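Local coordinates for inositol-1-monophosphatase (Nostoc sp., PDB 5ZHH) that hydrolyses the phosphate ester of inositol monophosphates to give free inositol and inorganic phosphate, probably with magnesium ions as in its family, at the interface of chains A and B and the interface of chains A and C. Numbering follows the deposited sequence. Chains: chain A/B/C, Inositol-1-monophosphatase.

Contact 1: the interface of chains A and B. Residues chain A 9, 12, 16, 129, 140; chain B 13, 16-17.
A:Arg140 and B:Glu13 carry the charged part of this interface of the N-terminal helices with a loop arginine, a pairing of two inositol monophosphatase subunits that may or may not be the biological one. The guanidinium grips the carboxylate end-on, one nitrogen to each oxygen: NH1 of A:Arg140 lies 2.8 Å from OE2 of B:Glu13 in a salt bridge, and NH2 lies 3.0 Å from OE1. Both oxygens sit close to the guanidinium plane, but the carboxylate is turned 43° against it, and OE2 is met from above its own plane. An arginine suits the loop because its chain, extended from CG to NE, spans the gap to the neighbouring helix. B:Glu13 bends at chi2 (67°) to meet it.

Water supplies a second set of links. Water 2 takes in OE2 of B:Glu13, OD1 of A:Asp9 and NH2 of A:Arg129. The two carboxylates can thus come near each other, OD1 and OE2 sharing both waters, and the nearby arginines would probably ease their repulsion. A:Arg129 is steadied by A:Thr12, whose OG1 accepts from NE at 3.1 Å.

Flat faces pack too. The A:Arg140 guanidinium lies against the backbone where B:Leu16 joins small B:Ala17, and its NH1 sits 3.9 Å above the centre of the A:Arg129 guanidinium.

Apolar contact is modest: A:Leu16 and B:Leu16 meet tip to tip, CD1 to CD1 at 3.6 Å.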
loop_
_atom_site.group_PDB
_atom_site.type_symbol
_atom_site.label_atom_id
_atom_site.label_comp_id
_atom_site.label_asym_id
_atom_site.label_seq_id
_atom_site.Cartn_x
_atom_site.Cartn_y
_atom_site.Cartn_z
ATOM N N ASP A 9 -5.180 19.838 12.331
ATOM C CA ASP A 9 -6.229 19.022 11.726
ATOM C C ASP A 9 -6.557 19.507 10.321
ATOM O O ASP A 9 -6.726 18.704 9.399
ATOM C CB ASP A 9 -7.496 19.043 12.589
ATOM C CG ASP A 9 -7.347 18.279 13.888
ATOM O OD1 ASP A 9 -6.394 17.483 14.024
ATOM O OD2 ASP A 9 -8.204 18.476 14.777
ATOM N N THR A 12 -3.742 19.032 7.774
ATOM C CA THR A 12 -3.640 17.632 7.376
ATOM C C THR A 12 -4.639 17.308 6.270
ATOM O O THR A 12 -4.284 16.699 5.254
ATOM C CB THR A 12 -3.858 16.724 8.586
ATOM O OG1 THR A 12 -2.885 17.032 9.596
ATOM C CG2 THR A 12 -3.711 15.271 8.184
ATOM N N LEU A 16 -3.805 16.121 2.445
ATOM C CA LEU A 16 -4.291 14.871 1.874
ATOM C C LEU A 16 -5.151 15.120 0.643
ATOM O O LEU A 16 -5.051 14.388 -0.349
ATOM C CB LEU A 16 -5.071 14.082 2.924
ATOM C CG LEU A 16 -4.214 13.587 4.089
ATOM C CD1 LEU A 16 -5.082 12.890 5.131
ATOM C CD2 LEU A 16 -3.105 12.660 3.586
ATOM N N ARG A 129 3.581 15.080 10.202
ATOM C CA ARG A 129 2.770 16.067 10.900
ATOM C C ARG A 129 3.467 16.495 12.181
ATOM O O ARG A 129 3.998 15.659 12.917
ATOM C CB ARG A 129 1.369 15.515 11.217
ATOM C CG ARG A 129 0.484 15.353 9.984
ATOM C CD ARG A 129 -0.677 14.403 10.245
ATOM N NE ARG A 129 -1.580 14.839 11.307
ATOM C CZ ARG A 129 -1.584 14.314 12.530
ATOM N NH1 ARG A 129 -0.719 13.356 12.832
ATOM N NH2 ARG A 129 -2.448 14.736 13.447
ATOM N N ARG A 140 0.899 9.084 11.431
ATOM C CA ARG A 140 0.244 9.136 12.737
ATOM C C ARG A 140 0.931 8.246 13.776
ATOM O O ARG A 140 0.321 7.844 14.770
ATOM C CB ARG A 140 -1.249 8.801 12.604
ATOM C CG ARG A 140 -1.943 9.719 11.576
ATOM C CD ARG A 140 -3.443 9.471 11.414
ATOM N NE ARG A 140 -3.997 10.249 10.304
ATOM C CZ ARG A 140 -4.559 11.449 10.435
ATOM N NH1 ARG A 140 -4.647 12.017 11.632
ATOM N NH2 ARG A 140 -5.035 12.083 9.371
ATOM N N GLU B 13 -11.024 13.812 9.005
ATOM C CA GLU B 13 -9.854 13.761 9.877
ATOM C C GLU B 13 -10.135 12.945 11.133
ATOM O O GLU B 13 -9.262 12.208 11.603
ATOM C CB GLU B 13 -9.404 15.178 10.242
ATOM C CG GLU B 13 -8.295 15.235 11.295
ATOM C CD GLU B 13 -6.961 14.678 10.800
ATOM O OE1 GLU B 13 -6.811 14.465 9.579
ATOM O OE2 GLU B 13 -6.071 14.431 11.644
ATOM N N LEU B 16 -9.887 9.240 10.034
ATOM C CA LEU B 16 -8.511 8.810 9.806
ATOM C C LEU B 16 -7.744 8.697 11.118
ATOM O O LEU B 16 -6.957 7.760 11.301
ATOM C CB LEU B 16 -7.811 9.777 8.847
ATOM C CG LEU B 16 -8.348 9.788 7.415
ATOM C CD1 LEU B 16 -7.651 10.855 6.592
ATOM C CD2 LEU B 16 -8.168 8.413 6.761
ATOM N N ALA B 17 -7.953 9.641 12.043
ATOM C CA ALA B 17 -7.254 9.568 13.322
ATOM C C ALA B 17 -7.690 8.345 14.116
ATOM O O ALA B 17 -6.853 7.631 14.687
ATOM C CB ALA B 17 -7.489 10.848 14.126
HETATM O O HOH W 1 -6.726 14.863 14.454
HETATM O O HOH W 2 -4.369 16.480 12.554
#

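Contact 2: the interface of chains A and C. Residues chain A 186-188, 197, 202-203; chain C 94, 99, 187-188.
C:Tyr99 packs against chain A where two subunits of the inositol monophosphatase family join through a short antiparallel bridge. Its ring is the tightly packed part. CG of A:Arg186 lies over one face, offset toward the rim, while CG1 of A:Val203 touches CD1 of C:Tyr99 at 3.5 Å and CD2 of A:His197 comes near CE1 of that ring. The backbone oxygen of A:Arg202 sits at the ring's edge, in plane. A broad aromatic suits a place that must meet an aliphatic chain, a methyl of a branched valine and an imidazole together.

Beside it, A:Arg186 bends at chi2 (-71°), which carries its guanidinium past the tyrosine. NE and NH1 of A:Arg186 both donate to OD1 of C:Asn94, at 2.8 Å and 2.9 Å, the first on a lone pair and the second from above the carbonyl plane. C:Asn94 is held for this by its own ND2, which donates to the backbone oxygen of C:Ser188. Replacing A:Arg186 with an alanine would probably leave OD1 of C:Asn94 without these donors and would remove the CG and CD that lie over one face of C:Tyr99.

The bridge is a firm backbone link, N of A:Arg187 to O of C:Arg187 at 3.0 Å. C:Arg187 lies across the end of A:Arg186, guanidinium planes 62° apart; the loose part is A:Arg187's side chain, pointing away.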
loop_
_atom_site.group_PDB
_atom_site.type_symbol
_atom_site.label_atom_id
_atom_site.label_comp_id
_atom_site.label_asym_id
_atom_site.label_seq_id
_atom_site.Cartn_x
_atom_site.Cartn_y
_atom_site.Cartn_z
ATOM N N ARG A 186 23.317 12.935 0.204
ATOM C CA ARG A 186 22.270 12.643 -0.756
ATOM C C ARG A 186 21.795 13.928 -1.431
ATOM O O ARG A 186 22.018 15.041 -0.941
ATOM C CB ARG A 186 21.098 11.959 -0.037
ATOM C CG ARG A 186 21.502 10.657 0.673
ATOM C CD ARG A 186 21.800 9.565 -0.352
ATOM N NE ARG A 186 22.358 8.342 0.225
ATOM C CZ ARG A 186 23.658 8.058 0.266
ATOM N NH1 ARG A 186 24.080 6.915 0.793
ATOM N NH2 ARG A 186 24.544 8.925 -0.217
ATOM N N ARG A 187 21.114 13.762 -2.567
ATOM C CA ARG A 187 20.414 14.859 -3.236
ATOM C C ARG A 187 19.098 14.270 -3.742
ATOM O O ARG A 187 19.077 13.533 -4.732
ATOM C CB ARG A 187 21.249 15.467 -4.361
ATOM C CG ARG A 187 20.911 16.928 -4.734
ATOM C CD ARG A 187 19.511 17.091 -5.311
ATOM N NE ARG A 187 19.224 18.433 -5.834
ATOM C CZ ARG A 187 18.407 19.308 -5.245
ATOM N NH1 ARG A 187 17.789 18.999 -4.098
ATOM N NH2 ARG A 187 18.194 20.495 -5.809
ATOM N N SER A 188 18.006 14.590 -3.051
ATOM C CA SER A 188 16.700 14.022 -3.365
ATOM C C SER A 188 15.913 14.880 -4.337
ATOM O O SER A 188 15.152 14.340 -5.150
ATOM C CB SER A 188 15.866 13.857 -2.091
ATOM O OG SER A 188 15.376 15.126 -1.671
ATOM N N HIS A 197 12.979 13.956 6.317
ATOM C CA HIS A 197 13.910 12.848 6.512
ATOM C C HIS A 197 14.852 13.087 7.690
ATOM O O HIS A 197 15.265 12.130 8.348
ATOM C CB HIS A 197 14.721 12.603 5.244
ATOM C CG HIS A 197 13.924 12.026 4.117
ATOM N ND1 HIS A 197 12.574 11.765 4.213
ATOM C CD2 HIS A 197 14.290 11.667 2.864
ATOM C CE1 HIS A 197 12.142 11.266 3.069
ATOM N NE2 HIS A 197 13.164 11.197 2.235
ATOM N N ARG A 202 16.140 9.453 9.003
ATOM C CA ARG A 202 16.683 8.801 7.814
ATOM C C ARG A 202 17.980 9.453 7.351
ATOM O O ARG A 202 18.791 8.809 6.678
ATOM C CB ARG A 202 15.655 8.836 6.690
ATOM C CG ARG A 202 14.472 7.883 6.923
ATOM C CD ARG A 202 13.328 8.222 5.990
ATOM N NE ARG A 202 12.163 7.370 6.227
ATOM C CZ ARG A 202 11.051 7.408 5.502
ATOM N NH1 ARG A 202 10.041 6.599 5.791
ATOM N NH2 ARG A 202 10.944 8.260 4.494
ATOM N N VAL A 203 18.169 10.733 7.661
ATOM C CA VAL A 203 19.451 11.407 7.533
ATOM C C VAL A 203 19.708 12.131 8.842
ATOM O O VAL A 203 18.808 12.321 9.659
ATOM C CB VAL A 203 19.501 12.390 6.343
ATOM C CG1 VAL A 203 19.384 11.645 5.028
ATOM C CG2 VAL A 203 18.392 13.410 6.453
ATOM N N ASN C 94 22.633 3.515 3.181
ATOM C CA ASN C 94 21.221 3.867 3.273
ATOM C C ASN C 94 20.493 2.958 4.249
ATOM O O ASN C 94 19.725 3.425 5.100
ATOM C CB ASN C 94 20.553 3.780 1.900
ATOM C CG ASN C 94 20.863 4.971 1.021
ATOM O OD1 ASN C 94 21.406 5.972 1.485
ATOM N ND2 ASN C 94 20.480 4.881 -0.253
ATOM N N TYR C 99 17.553 4.991 5.314
ATOM C CA TYR C 99 17.277 5.843 4.172
ATOM C C TYR C 99 16.640 4.988 3.083
ATOM O O TYR C 99 17.255 4.007 2.642
ATOM C CB TYR C 99 18.563 6.503 3.668
ATOM C CG TYR C 99 18.316 7.653 2.707
ATOM C CD1 TYR C 99 18.094 8.941 3.179
ATOM C CD2 TYR C 99 18.259 7.438 1.332
ATOM C CE1 TYR C 99 17.848 9.987 2.311
ATOM C CE2 TYR C 99 18.016 8.479 0.458
ATOM C CZ TYR C 99 17.814 9.748 0.950
ATOM O OH TYR C 99 17.571 10.789 0.088
ATOM N N ARG C 187 21.411 12.089 -6.071
ATOM C CA ARG C 187 22.289 11.107 -5.434
ATOM C C ARG C 187 21.406 10.322 -4.471
ATOM O O ARG C 187 21.006 10.845 -3.428
ATOM C CB ARG C 187 23.465 11.781 -4.718
ATOM C CG ARG C 187 24.738 10.919 -4.547
ATOM C CD ARG C 187 24.509 9.721 -3.657
ATOM N NE ARG C 187 25.714 8.962 -3.318
ATOM C CZ ARG C 187 25.999 7.754 -3.807
ATOM N NH1 ARG C 187 25.175 7.162 -4.674
ATOM N NH2 ARG C 187 27.109 7.126 -3.425
ATOM N N SER C 188 21.069 9.089 -4.850
ATOM C CA SER C 188 20.164 8.236 -4.089
ATOM C C SER C 188 20.894 7.341 -3.105
ATOM O O SER C 188 20.343 7.020 -2.042
ATOM C CB SER C 188 19.357 7.350 -5.041
ATOM O OG SER C 188 20.196 6.314 -5.548
#

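Contact 3: the interface of chains A and C. Residues chain A 164, 170, 172, 266; chain C 176, 179-180, 269.
The ring of A:Tyr172 is enclosed by groups from both chains. CG of A:Asn170 lies 3.5 Å above one face, toward the rim, and the backbone of C:Cys176 approaches the opposite face. At the edge, in plane, comes CH2 of C:Trp269, whose six-membered ring stands 79° to the tyrosine. C:His180 also meets A:Tyr172 edge-to-face. The tyrosine thus suits its place by offering two faces and an edge, while the rim of C:Trp269 in turn covers the imidazole face. Beyond them, CB of A:Leu266 lies alongside CB of C:Trp269, with CD1 also near its CG.

With CG anti to its carbonyl carbon (chi1 -65°), the ring of A:Tyr172 reaches over C:Cys176, and CB rests 3.6 Å from SG, a polarisable sulfur on a short side chain. A:Asn170 caps the start of chain A's own helix 172-181, accepting at OD1 from N of A:Tyr172.

A:Arg164 grips one backbone oxygen side-on: NE lies 2.9 Å and NH2 3.1 Å from O of C:Thr179. Arginine suits this because both nitrogens lie on one side of a flat group and can donate in its plane to the helix-end carbonyl. Water 3 joins O of A:Arg164, ND2 of A:Asn170 and NE2 of C:His180.

Helix 172-181 of chain A thus offers its first residue to the same helix of chain C, with A:Leu266 of chain A's 3-10 helix 266-268 and C:Trp269, just past the same element of chain C, packed together on one side.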
loop_
_atom_site.group_PDB
_atom_site.type_symbol
_atom_site.label_atom_id
_atom_site.label_comp_id
_atom_site.label_asym_id
_atom_site.label_seq_id
_atom_site.Cartn_x
_atom_site.Cartn_y
_atom_site.Cartn_z
ATOM N N ARG A 164 22.376 28.763 -9.475
ATOM C CA ARG A 164 23.720 28.257 -9.217
ATOM C C ARG A 164 24.721 28.629 -10.305
ATOM O O ARG A 164 25.924 28.670 -10.029
ATOM C CB ARG A 164 23.677 26.738 -9.038
ATOM C CG ARG A 164 23.199 25.983 -10.259
ATOM C CD ARG A 164 22.879 24.546 -9.897
ATOM N NE ARG A 164 22.354 23.797 -11.032
ATOM C CZ ARG A 164 21.063 23.707 -11.328
ATOM N NH1 ARG A 164 20.164 24.336 -10.579
ATOM N NH2 ARG A 164 20.667 22.993 -12.375
ATOM N N ASN A 170 27.711 28.543 -5.130
ATOM C CA ASN A 170 26.706 27.659 -5.709
ATOM C C ASN A 170 26.437 26.403 -4.885
ATOM O O ASN A 170 25.639 25.567 -5.319
ATOM C CB ASN A 170 27.115 27.263 -7.131
ATOM C CG ASN A 170 28.562 26.826 -7.221
ATOM O OD1 ASN A 170 29.085 26.171 -6.321
ATOM N ND2 ASN A 170 29.225 27.202 -8.311
ATOM N N TYR A 172 28.538 24.001 -4.364
ATOM C CA TYR A 172 29.338 22.852 -4.794
ATOM C C TYR A 172 30.488 22.587 -3.834
ATOM O O TYR A 172 30.782 21.426 -3.513
ATOM C CB TYR A 172 29.898 23.066 -6.197
ATOM C CG TYR A 172 28.873 23.160 -7.290
ATOM C CD1 TYR A 172 27.552 22.786 -7.071
ATOM C CD2 TYR A 172 29.230 23.609 -8.551
ATOM C CE1 TYR A 172 26.614 22.876 -8.073
ATOM C CE2 TYR A 172 28.300 23.695 -9.562
ATOM C CZ TYR A 172 26.991 23.326 -9.315
ATOM O OH TYR A 172 26.049 23.406 -10.310
ATOM N N LEU A 266 36.476 25.582 -4.248
ATOM C CA LEU A 266 36.720 24.549 -5.251
ATOM C C LEU A 266 38.122 24.676 -5.836
ATOM O O LEU A 266 38.776 23.667 -6.128
ATOM C CB LEU A 266 35.661 24.611 -6.353
ATOM C CG LEU A 266 34.274 24.074 -5.981
ATOM C CD1 LEU A 266 33.309 24.171 -7.158
ATOM C CD2 LEU A 266 34.370 22.640 -5.478
ATOM N N CYS C 176 29.783 18.485 -10.475
ATOM C CA CYS C 176 29.587 19.925 -10.622
ATOM C C CYS C 176 29.300 20.300 -12.071
ATOM O O CYS C 176 28.395 21.098 -12.347
ATOM C CB CYS C 176 30.816 20.676 -10.106
ATOM S SG CYS C 176 31.152 20.418 -8.348
ATOM N N THR C 179 25.763 19.190 -13.073
ATOM C CA THR C 179 24.777 19.927 -12.317
ATOM C C THR C 179 24.579 21.308 -12.959
ATOM O O THR C 179 23.554 21.855 -12.891
ATOM C CB THR C 179 25.098 20.021 -10.794
ATOM O OG1 THR C 179 25.132 18.739 -10.195
ATOM C CG2 THR C 179 24.096 20.819 -10.085
ATOM N N HIS C 180 25.619 21.855 -13.563
ATOM C CA HIS C 180 25.531 23.087 -14.283
ATOM C C HIS C 180 24.833 22.954 -15.630
ATOM O O HIS C 180 24.162 23.825 -16.031
ATOM C CB HIS C 180 26.906 23.634 -14.512
ATOM C CG HIS C 180 27.201 24.830 -13.691
ATOM N ND1 HIS C 180 27.793 25.953 -14.199
ATOM C CD2 HIS C 180 26.974 25.080 -12.391
ATOM C CE1 HIS C 180 27.932 26.844 -13.248
ATOM N NE2 HIS C 180 27.439 26.337 -12.142
ATOM N N TRP C 269 37.384 25.957 -11.123
ATOM C CA TRP C 269 36.280 26.736 -10.572
ATOM C C TRP C 269 36.826 27.810 -9.630
ATOM O O TRP C 269 36.071 28.577 -9.029
ATOM C CB TRP C 269 35.286 25.829 -9.836
ATOM C CG TRP C 269 34.537 24.852 -10.716
ATOM C CD1 TRP C 269 35.021 23.694 -11.256
ATOM C CD2 TRP C 269 33.163 24.941 -11.128
ATOM N NE1 TRP C 269 34.035 23.060 -11.983
ATOM C CE2 TRP C 269 32.889 23.807 -11.923
ATOM C CE3 TRP C 269 32.143 25.874 -10.909
ATOM C CZ2 TRP C 269 31.641 23.584 -12.500
ATOM C CZ3 TRP C 269 30.901 25.646 -11.483
ATOM C CH2 TRP C 269 30.665 24.510 -12.269
HETATM O O HOH W 3 28.654 28.660 -10.550
#

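Contacts 2 and 3 belong to one interface between chains A and C, their C-alpha centres about 20 Å apart, and the strand at 185-186 follows shortly after helix 172-181, so the same stretch of chain runs from one to the other. Contact 1 lies on a different face, about 25 Å from contact 2 and 40 Å from contact 3, and uses the N-terminal helix 3-25. Chain A therefore meets two different partners through separate surfaces, each pairing two-fold symmetric. In the deposited assembly of four copies, such surfaces could link dimers into a tetramer, although the structure alone does not show which form works in the cell.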